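Side-chain contacts in Rho GTPase-activating protein 15 (PDB 3BYI), which activates the GTPase activity of Rho-type G proteins, RAC1 among them, and so converts them to their inactive GDP-bound state: residues A[181-186]-A[194-199]; A[110-115]-A[137-142]. All coordinates share one frame; numbering follows the deposited sequence.

Contact 1 (A[181-186]-A[194-199]); sequences RAENET and VYQNQI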
ATOM      1  N   ARG A 181       9.972  -1.729  -0.818  1.00 49.65           N
ATOM      2  CA  ARG A 181      11.004  -0.729  -0.450  1.00 53.47           C
ATOM      3  C   ARG A 181      12.420  -1.329  -0.427  1.00 52.67           C
ATOM      4  O   ARG A 181      13.226  -1.026   0.442  1.00 53.07           O
ATOM      5  CB  ARG A 181      10.667  -0.130   0.928  1.00 53.09           C
ATOM      6  CG  ARG A 181      11.326   1.205   1.286  1.00 56.78           C
ATOM      7  CD  ARG A 181      10.986   1.597   2.736  1.00 49.56           C
ATOM      8  NE  ARG A 181       9.573   1.885   2.903  1.00 45.40           N
ATOM      9  CZ  ARG A 181       8.967   2.132   4.062  1.00 47.39           C
ATOM     10  NH1 ARG A 181       9.658   2.143   5.196  1.00 45.40           N
ATOM     11  NH2 ARG A 181       7.655   2.380   4.073  1.00 47.18           N
ATOM     12  N   ALA A 182      12.718  -2.155  -1.426  1.00 57.72           N
ATOM     13  CA  ALA A 182      13.936  -2.979  -1.437  1.00 57.32           C
ATOM     14  C   ALA A 182      15.096  -2.370  -2.204  1.00 54.33           C
ATOM     15  O   ALA A 182      16.167  -2.965  -2.240  1.00 51.85           O
ATOM     16  CB  ALA A 182      13.614  -4.381  -1.988  1.00 57.56           C
ATOM     17  N   GLU A 183      14.881  -1.188  -2.790  1.00 61.50           N
ATOM     18  CA  GLU A 183      15.861  -0.514  -3.691  1.00 65.54           C
ATOM     19  C   GLU A 183      17.235  -0.470  -3.053  1.00 68.19           C
ATOM     20  O   GLU A 183      18.249  -0.870  -3.675  1.00 68.87           O
ATOM     21  CB  GLU A 183      15.480   0.958  -4.008  1.00 66.06           C
ATOM     22  CG  GLU A 183      14.165   1.230  -4.714  1.00 68.30           C
ATOM     23  CD  GLU A 183      12.982   1.102  -3.781  1.00 61.12           C
ATOM     24  OE1 GLU A 183      12.560  -0.046  -3.529  1.00 66.80           O
ATOM     25  OE2 GLU A 183      12.490   2.131  -3.290  1.00 72.98           O
ATOM     26  N   ASN A 184      17.241   0.019  -1.804  1.00 70.05           N
ATOM     27  CA  ASN A 184      18.473   0.326  -1.074  1.00 72.23           C
ATOM     28  C   ASN A 184      19.029  -0.799  -0.195  1.00 73.24           C
ATOM     29  O   ASN A 184      20.140  -0.654   0.328  1.00 73.33           O
ATOM     30  CB  ASN A 184      18.286   1.582  -0.209  1.00 73.71           C
ATOM     31  CG  ASN A 184      19.614   2.267   0.136  1.00 70.61           C
ATOM     32  OD1 ASN A 184      20.614   2.111  -0.577  1.00 63.92           O
ATOM     33  ND2 ASN A 184      19.622   3.028   1.230  1.00 65.71           N
ATOM     34  N   GLU A 185      18.291  -1.900  -0.012  1.00 72.06           N
ATOM     35  CA  GLU A 185      18.870  -3.056   0.700  1.00 72.21           C
ATOM     36  C   GLU A 185      20.257  -3.393   0.078  1.00 70.61           C
ATOM     37  O   GLU A 185      20.470  -3.224  -1.122  1.00 68.70           O
ATOM     38  CB  GLU A 185      17.924  -4.275   0.699  1.00 71.01           C
ATOM     39  CG  GLU A 185      16.517  -4.053   1.329  1.00 76.88           C
ATOM     40  CD  GLU A 185      16.509  -3.215   2.631  1.00 84.16           C
ATOM     41  OE1 GLU A 185      17.158  -3.612   3.629  1.00 83.04           O
ATOM     42  OE2 GLU A 185      15.832  -2.157   2.653  1.00 73.74           O
ATOM     43  N   THR A 186      21.215  -3.819   0.895  1.00 71.50           N
ATOM     44  CA  THR A 186      22.585  -3.975   0.387  1.00 71.61           C
ATOM     45  C   THR A 186      22.582  -4.994  -0.760  1.00 69.02           C
ATOM     46  O   THR A 186      21.924  -6.041  -0.678  1.00 66.18           O
ATOM     47  CB  THR A 186      23.624  -4.394   1.472  1.00 71.68           C
ATOM     48  OG1 THR A 186      23.121  -4.098   2.789  1.00 66.59           O
ATOM     49  CG2 THR A 186      24.976  -3.681   1.230  1.00 73.85           C
ATOM     50  N   VAL A 194      13.851  -5.201  -9.838  1.00 41.81           N
ATOM     51  CA  VAL A 194      13.177  -6.311 -10.517  1.00 42.41           C
ATOM     52  C   VAL A 194      12.569  -7.293  -9.516  1.00 42.24           C
ATOM     53  O   VAL A 194      11.466  -7.784  -9.720  1.00 42.77           O
ATOM     54  CB  VAL A 194      14.120  -7.043 -11.493  1.00 44.07           C
ATOM     55  CG1 VAL A 194      13.371  -8.128 -12.317  1.00 36.60           C
ATOM     56  CG2 VAL A 194      14.730  -6.005 -12.455  1.00 49.72           C
ATOM     57  N   TYR A 195      13.299  -7.605  -8.455  1.00 42.51           N
ATOM     58  CA  TYR A 195      12.827  -8.555  -7.457  1.00 43.02           C
ATOM     59  C   TYR A 195      11.480  -8.122  -6.899  1.00 44.87           C
ATOM     60  O   TYR A 195      10.543  -8.908  -6.825  1.00 45.31           O
ATOM     61  CB  TYR A 195      13.777  -8.649  -6.291  1.00 42.77           C
ATOM     62  CG  TYR A 195      15.042  -9.439  -6.492  1.00 44.22           C
ATOM     63  CD1 TYR A 195      15.254 -10.238  -7.610  1.00 41.35           C
ATOM     64  CD2 TYR A 195      16.021  -9.416  -5.500  1.00 39.56           C
ATOM     65  CE1 TYR A 195      16.436 -10.969  -7.749  1.00 42.75           C
ATOM     66  CE2 TYR A 195      17.194 -10.131  -5.630  1.00 40.30           C
ATOM     67  CZ  TYR A 195      17.403 -10.913  -6.741  1.00 44.42           C
ATOM     68  OH  TYR A 195      18.581 -11.621  -6.817  1.00 42.43           O
ATOM     69  N   GLN A 196      11.398  -6.877  -6.467  1.00 44.19           N
ATOM     70  CA  GLN A 196      10.210  -6.418  -5.818  1.00 43.35           C
ATOM     71  C   GLN A 196       9.014  -6.266  -6.759  1.00 43.98           C
ATOM     72  O   GLN A 196       7.888  -6.595  -6.383  1.00 43.61           O
ATOM     73  CB  GLN A 196      10.483  -5.132  -5.073  1.00 46.27           C
ATOM     74  CG  GLN A 196      10.769  -3.933  -5.911  1.00 44.39           C
ATOM     75  CD  GLN A 196      11.276  -2.802  -5.048  1.00 50.09           C
ATOM     76  OE1 GLN A 196      11.283  -2.915  -3.827  1.00 53.83           O
ATOM     77  NE2 GLN A 196      11.689  -1.711  -5.665  1.00 42.12           N
ATOM     78  N   ASN A 197       9.248  -5.795  -7.978  1.00 43.05           N
ATOM     79  CA  ASN A 197       8.191  -5.719  -8.973  1.00 42.79           C
ATOM     80  C   ASN A 197       7.666  -7.114  -9.377  1.00 42.76           C
ATOM     81  O   ASN A 197       6.467  -7.305  -9.586  1.00 40.54           O
ATOM     82  CB  ASN A 197       8.700  -4.993 -10.210  1.00 43.42           C
ATOM     83  CG  ASN A 197       8.947  -3.532  -9.931  1.00 48.20           C
ATOM     84  OD1 ASN A 197       8.901  -3.122  -8.788  1.00 42.73           O
ATOM     85  ND2 ASN A 197       9.219  -2.747 -10.963  1.00 35.99           N
ATOM     86  N   GLN A 198       8.566  -8.085  -9.472  1.00 42.91           N
ATOM     87  CA  GLN A 198       8.157  -9.437  -9.777  1.00 41.86           C
ATOM     88  C   GLN A 198       7.341 -10.044  -8.656  1.00 40.56           C
ATOM     89  O   GLN A 198       6.397 -10.780  -8.924  1.00 41.60           O
ATOM     90  CB  GLN A 198       9.352 -10.330 -10.096  1.00 39.92           C
ATOM     91  CG  GLN A 198       9.929 -10.106 -11.501  1.00 39.74           C
ATOM     92  CD  GLN A 198       8.893 -10.207 -12.578  1.00 48.17           C
ATOM     93  OE1 GLN A 198       8.487  -9.192 -13.171  1.00 44.11           O
ATOM     94  NE2 GLN A 198       8.428 -11.436 -12.825  1.00 36.30           N
ATOM     95  N   ILE A 199       7.703  -9.755  -7.405  1.00 41.26           N
ATOM     96  CA  ILE A 199       6.949 -10.257  -6.254  1.00 40.08           C
ATOM     97  C   ILE A 199       5.568  -9.632  -6.246  1.00 43.75           C
ATOM     98  O   ILE A 199       4.561 -10.314  -6.036  1.00 43.29           O
ATOM     99  CB  ILE A 199       7.630  -9.957  -4.885  1.00 38.25           C
ATOM    100  CG1 ILE A 199       8.945 -10.746  -4.731  1.00 40.83           C
ATOM    101  CG2 ILE A 199       6.688 -10.324  -3.748  1.00 39.76           C
ATOM    102  CD1 ILE A 199       9.971 -10.088  -3.854  1.00 42.83           C
TER
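Gln196, Glu183 and Ala182 meet where the loop that follows helix 168-180 passes alongside helix 189-205. Gln196 gives up by far the largest area to the contact. Its CG sits between the backbone N and the carbonyl carbon (chi1 68°), and from there the chain runs extended, which carries the amide away from its own helix to the loop backbone. Both ends of the amide are then used. OE1 accepts the backbone N-H of Ala182, with 2.9 Å between Ala182 N and Gln196 OE1; the donor is tilted modestly from the carbonyl plane and the N-H...O angle is 159°. NE2 donates to the carboxylate of Glu183 over 2.8 Å from Gln196 NE2 to Glu183 OE1.

The second bond is lopsided in its geometry. Glu183 OE1 lies practically in the plane of the Gln196 amide, yet the amide nitrogen approaches from above the carboxylate plane, the two planes being 55° apart. The glutamate reaches this spot because its chain bends at chi2, folding back so that it crosses the glutamine at about a right angle. A glutamine suits the place because one flat group offers both an acceptor and a donor, to a main-chain N-H and a carboxylate in turn.

Ala182 is buried, and its methyl group lies against the same oxygen, with 3.3 Å from Ala182 CB to Gln196 OE1; a side chain this small probably lets the amide come up to the backbone. The Gln196 side chain also touches Pro177 and Leu180 of helix 168-180.

Within the RhoGAP domain, away from the predicted arginine finger, the two bonds tie loop to helix. They suit one flip state of the amide and should hold it there; the nearby carboxylate would probably polarise it.

Contact 2 (A[110-115]-A[137-142]); sequences YSFFEQ and QKLPPP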
ATOM      1  N   TYR A 110      11.107  -6.388   6.101  1.00 50.08           N
ATOM      2  CA  TYR A 110      12.515  -6.571   5.792  1.00 53.49           C
ATOM      3  C   TYR A 110      13.014  -7.987   6.163  1.00 50.36           C
ATOM      4  O   TYR A 110      13.794  -8.587   5.418  1.00 51.69           O
ATOM      5  CB  TYR A 110      13.367  -5.550   6.591  1.00 57.74           C
ATOM      6  CG  TYR A 110      13.139  -4.050   6.372  1.00 58.08           C
ATOM      7  CD1 TYR A 110      13.334  -3.467   5.124  1.00 62.10           C
ATOM      8  CD2 TYR A 110      12.807  -3.204   7.460  1.00 63.42           C
ATOM      9  CE1 TYR A 110      13.166  -2.089   4.926  1.00 68.09           C
ATOM     10  CE2 TYR A 110      12.643  -1.809   7.287  1.00 62.64           C
ATOM     11  CZ  TYR A 110      12.818  -1.259   6.008  1.00 69.62           C
ATOM     12  OH  TYR A 110      12.626   0.110   5.805  1.00 66.06           O
ATOM     13  N   SER A 111      12.605  -8.508   7.325  1.00 47.81           N
ATOM     14  CA  SER A 111      13.025  -9.877   7.711  1.00 46.97           C
ATOM     15  C   SER A 111      12.559 -10.936   6.690  1.00 49.55           C
ATOM     16  O   SER A 111      13.228 -11.947   6.499  1.00 54.09           O
ATOM     17  CB  SER A 111      12.567 -10.240   9.118  1.00 45.77           C
ATOM     18  OG  SER A 111      11.174 -10.131   9.296  1.00 48.41           O
ATOM     19  N   PHE A 112      11.447 -10.682   5.997  1.00 48.65           N
ATOM     20  CA  PHE A 112      10.951 -11.605   4.989  1.00 46.87           C
ATOM     21  C   PHE A 112      11.548 -11.435   3.583  1.00 46.42           C
ATOM     22  O   PHE A 112      11.442 -12.335   2.752  1.00 46.84           O
ATOM     23  CB  PHE A 112       9.435 -11.495   4.893  1.00 46.78           C
ATOM     24  CG  PHE A 112       8.706 -12.178   6.001  1.00 46.56           C
ATOM     25  CD1 PHE A 112       8.764 -11.687   7.304  1.00 53.95           C
ATOM     26  CD2 PHE A 112       7.923 -13.296   5.740  1.00 50.14           C
ATOM     27  CE1 PHE A 112       8.065 -12.322   8.337  1.00 47.74           C
ATOM     28  CE2 PHE A 112       7.241 -13.939   6.756  1.00 48.26           C
ATOM     29  CZ  PHE A 112       7.305 -13.454   8.056  1.00 44.46           C
ATOM     30  N   PHE A 113      12.174 -10.301   3.299  1.00 48.91           N
ATOM     31  CA  PHE A 113      12.568  -9.993   1.915  1.00 50.60           C
ATOM     32  C   PHE A 113      13.435 -11.088   1.244  1.00 49.58           C
ATOM     33  O   PHE A 113      13.140 -11.514   0.108  1.00 49.81           O
ATOM     34  CB  PHE A 113      13.256  -8.616   1.843  1.00 52.84           C
ATOM     35  CG  PHE A 113      13.645  -8.221   0.450  1.00 50.38           C
ATOM     36  CD1 PHE A 113      12.674  -8.019  -0.518  1.00 54.05           C
ATOM     37  CD2 PHE A 113      14.984  -8.099   0.088  1.00 51.48           C
ATOM     38  CE1 PHE A 113      13.027  -7.687  -1.834  1.00 58.70           C
ATOM     39  CE2 PHE A 113      15.339  -7.763  -1.208  1.00 49.77           C
ATOM     40  CZ  PHE A 113      14.364  -7.573  -2.174  1.00 55.23           C
ATOM     41  N   GLU A 114      14.469 -11.564   1.944  1.00 48.30           N
ATOM     42  CA  GLU A 114      15.316 -12.635   1.408  1.00 48.45           C
ATOM     43  C   GLU A 114      14.492 -13.878   1.062  1.00 48.84           C
ATOM     44  O   GLU A 114      14.727 -14.507   0.030  1.00 48.80           O
ATOM     45  CB  GLU A 114      16.467 -12.988   2.357  1.00 46.59           C
ATOM     46  N   GLN A 115      13.507 -14.202   1.906  1.00 50.57           N
ATOM     47  CA  GLN A 115      12.655 -15.376   1.699  1.00 51.04           C
ATOM     48  C   GLN A 115      11.744 -15.231   0.501  1.00 48.37           C
ATOM     49  O   GLN A 115      11.532 -16.218  -0.195  1.00 50.16           O
ATOM     50  CB  GLN A 115      11.810 -15.714   2.949  1.00 52.09           C
ATOM     51  CG  GLN A 115      12.520 -16.547   4.072  1.00 53.80           C
ATOM     52  CD  GLN A 115      11.643 -16.716   5.367  1.00 63.97           C
ATOM     53  OE1 GLN A 115      10.949 -17.736   5.511  1.00 67.67           O
ATOM     54  NE2 GLN A 115      11.664 -15.718   6.289  1.00 55.05           N
ATOM     55  N   GLN A 137       1.556 -16.878   5.002  1.00 45.00           N
ATOM     56  CA  GLN A 137       1.066 -17.543   6.225  1.00 46.26           C
ATOM     57  C   GLN A 137       1.998 -17.354   7.430  1.00 43.89           C
ATOM     58  O   GLN A 137       1.576 -17.531   8.561  1.00 44.80           O
ATOM     59  CB  GLN A 137       0.792 -19.042   5.966  1.00 46.86           C
ATOM     60  CG  GLN A 137      -0.502 -19.292   5.140  1.00 52.52           C
ATOM     61  CD  GLN A 137      -0.584 -20.677   4.452  1.00 53.28           C
ATOM     62  OE1 GLN A 137       0.407 -21.416   4.354  1.00 63.36           O
ATOM     63  NE2 GLN A 137      -1.781 -21.012   3.946  1.00 54.79           N
ATOM     64  N   LYS A 138       3.260 -17.006   7.203  1.00 43.72           N
ATOM     65  CA  LYS A 138       4.145 -16.716   8.325  1.00 45.28           C
ATOM     66  C   LYS A 138       4.096 -15.249   8.774  1.00 43.82           C
ATOM     67  O   LYS A 138       4.632 -14.917   9.805  1.00 43.54           O
ATOM     68  CB  LYS A 138       5.586 -17.144   8.034  1.00 43.75           C
ATOM     69  CG  LYS A 138       5.767 -18.647   7.780  1.00 46.20           C
ATOM     70  CD  LYS A 138       7.197 -18.969   7.286  1.00 47.09           C
ATOM     71  CE  LYS A 138       7.340 -20.418   6.806  1.00 47.87           C
ATOM     72  NZ  LYS A 138       6.751 -20.647   5.428  1.00 51.72           N
ATOM     73  N   LEU A 139       3.448 -14.376   8.015  1.00 43.66           N
ATOM     74  CA  LEU A 139       3.446 -12.946   8.358  1.00 43.46           C
ATOM     75  C   LEU A 139       2.614 -12.592   9.595  1.00 43.65           C
ATOM     76  O   LEU A 139       1.699 -13.326   9.975  1.00 44.41           O
ATOM     77  CB  LEU A 139       2.929 -12.128   7.201  1.00 41.88           C
ATOM     78  CG  LEU A 139       3.787 -11.983   5.965  1.00 44.51           C
ATOM     79  CD1 LEU A 139       2.870 -11.595   4.815  1.00 37.83           C
ATOM     80  CD2 LEU A 139       4.908 -10.960   6.185  1.00 39.54           C
ATOM     81  N   PRO A 140       2.909 -11.442  10.218  1.00 44.01           N
ATOM     82  CA  PRO A 140       2.031 -11.011  11.286  1.00 44.16           C
ATOM     83  C   PRO A 140       0.657 -10.693  10.673  1.00 43.20           C
ATOM     84  O   PRO A 140       0.576 -10.171   9.555  1.00 41.17           O
ATOM     85  CB  PRO A 140       2.713  -9.748  11.817  1.00 44.98           C
ATOM     86  CG  PRO A 140       4.080  -9.771  11.273  1.00 42.16           C
ATOM     87  CD  PRO A 140       3.985 -10.469   9.981  1.00 44.58           C
ATOM     88  N   PRO A 141      -0.422 -11.044  11.367  1.00 42.10           N
ATOM     89  CA  PRO A 141      -1.730 -10.890  10.702  1.00 43.67           C
ATOM     90  C   PRO A 141      -2.024  -9.508  10.072  1.00 42.25           C
ATOM     91  O   PRO A 141      -2.687  -9.450   9.047  1.00 43.61           O
ATOM     92  CB  PRO A 141      -2.737 -11.215  11.818  1.00 41.99           C
ATOM     93  CG  PRO A 141      -1.953 -12.040  12.803  1.00 42.68           C
ATOM     94  CD  PRO A 141      -0.538 -11.589  12.728  1.00 43.87           C
ATOM     95  N   PRO A 142      -1.576  -8.404  10.699  1.00 42.43           N
ATOM     96  CA  PRO A 142      -1.797  -7.144   9.994  1.00 43.33           C
ATOM     97  C   PRO A 142      -1.159  -7.060   8.627  1.00 43.01           C
ATOM     98  O   PRO A 142      -1.729  -6.443   7.741  1.00 43.99           O
ATOM     99  CB  PRO A 142      -1.206  -6.089  10.951  1.00 45.08           C
ATOM    100  CG  PRO A 142      -1.199  -6.750  12.285  1.00 40.09           C
ATOM    101  CD  PRO A 142      -0.949  -8.190  12.017  1.00 40.74           C
TER
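Phe112, near the start of helix 110-120, presses its ring against the turn of Lys138 and Leu139. Its CG stands anti to the carbonyl carbon (chi1 -77°), which directs the ring toward that turn. Buried Leu139 supplies a branched methyl: CD2 sits almost squarely over one face, 3.7 Å from the centroid of the Phe112 ring and 6° off its normal, a CH-pi contact. The rim is used as well: Phe112 CZ comes within 3.5 Å of Lys138 O, which lies near the ring plane. Lys138 lends its aliphatic CB, 3.8 Å from Phe112 CE2, while NZ bonds weakly to Ser134 O. A flat aromatic suits this place, offering a broad face and an edge. Cutting Phe112 back to an alanine is likely to leave the Leu139 methyl without its aromatic platform and to open a gap beside the Lys138 carbonyl.

One helical turn on, Gln115 adds a looser van der Waals touch, its OE1 4.3 Å from the aliphatic Lys138 CD.

Phe112 and Gln115 also pack on Leu135 of helix 125-138. In the helical RhoGAP domain, helix 110-120 thereby lies against that helix's end and the turn beyond, where the N-cap Pro140 and Pro142, in the first turn of helix 141-159, touch helix 24-31.

After five helices, from 6-12 to 89-102, the chain enters helix 110-120 and passes through helix 125-138 before contact 2 closes its loop at the turn into helix 141-159. It then runs through that helix and helix 168-180, and contact 1 closes a much shorter loop, from 181-186 onto helix 189-205. The two loops are in series and neither nest nor cross. They meet through helix 110-120: Phe113 packs on Ala182 and approaches Tyr195, while Tyr110 lies beside Arg181 and Glu185. This one helix of the all-helical RhoGAP domain thus joins the turn after helix 125-138 to the loop and helix near the C terminus, away from the predicted arginine finger, Arg58.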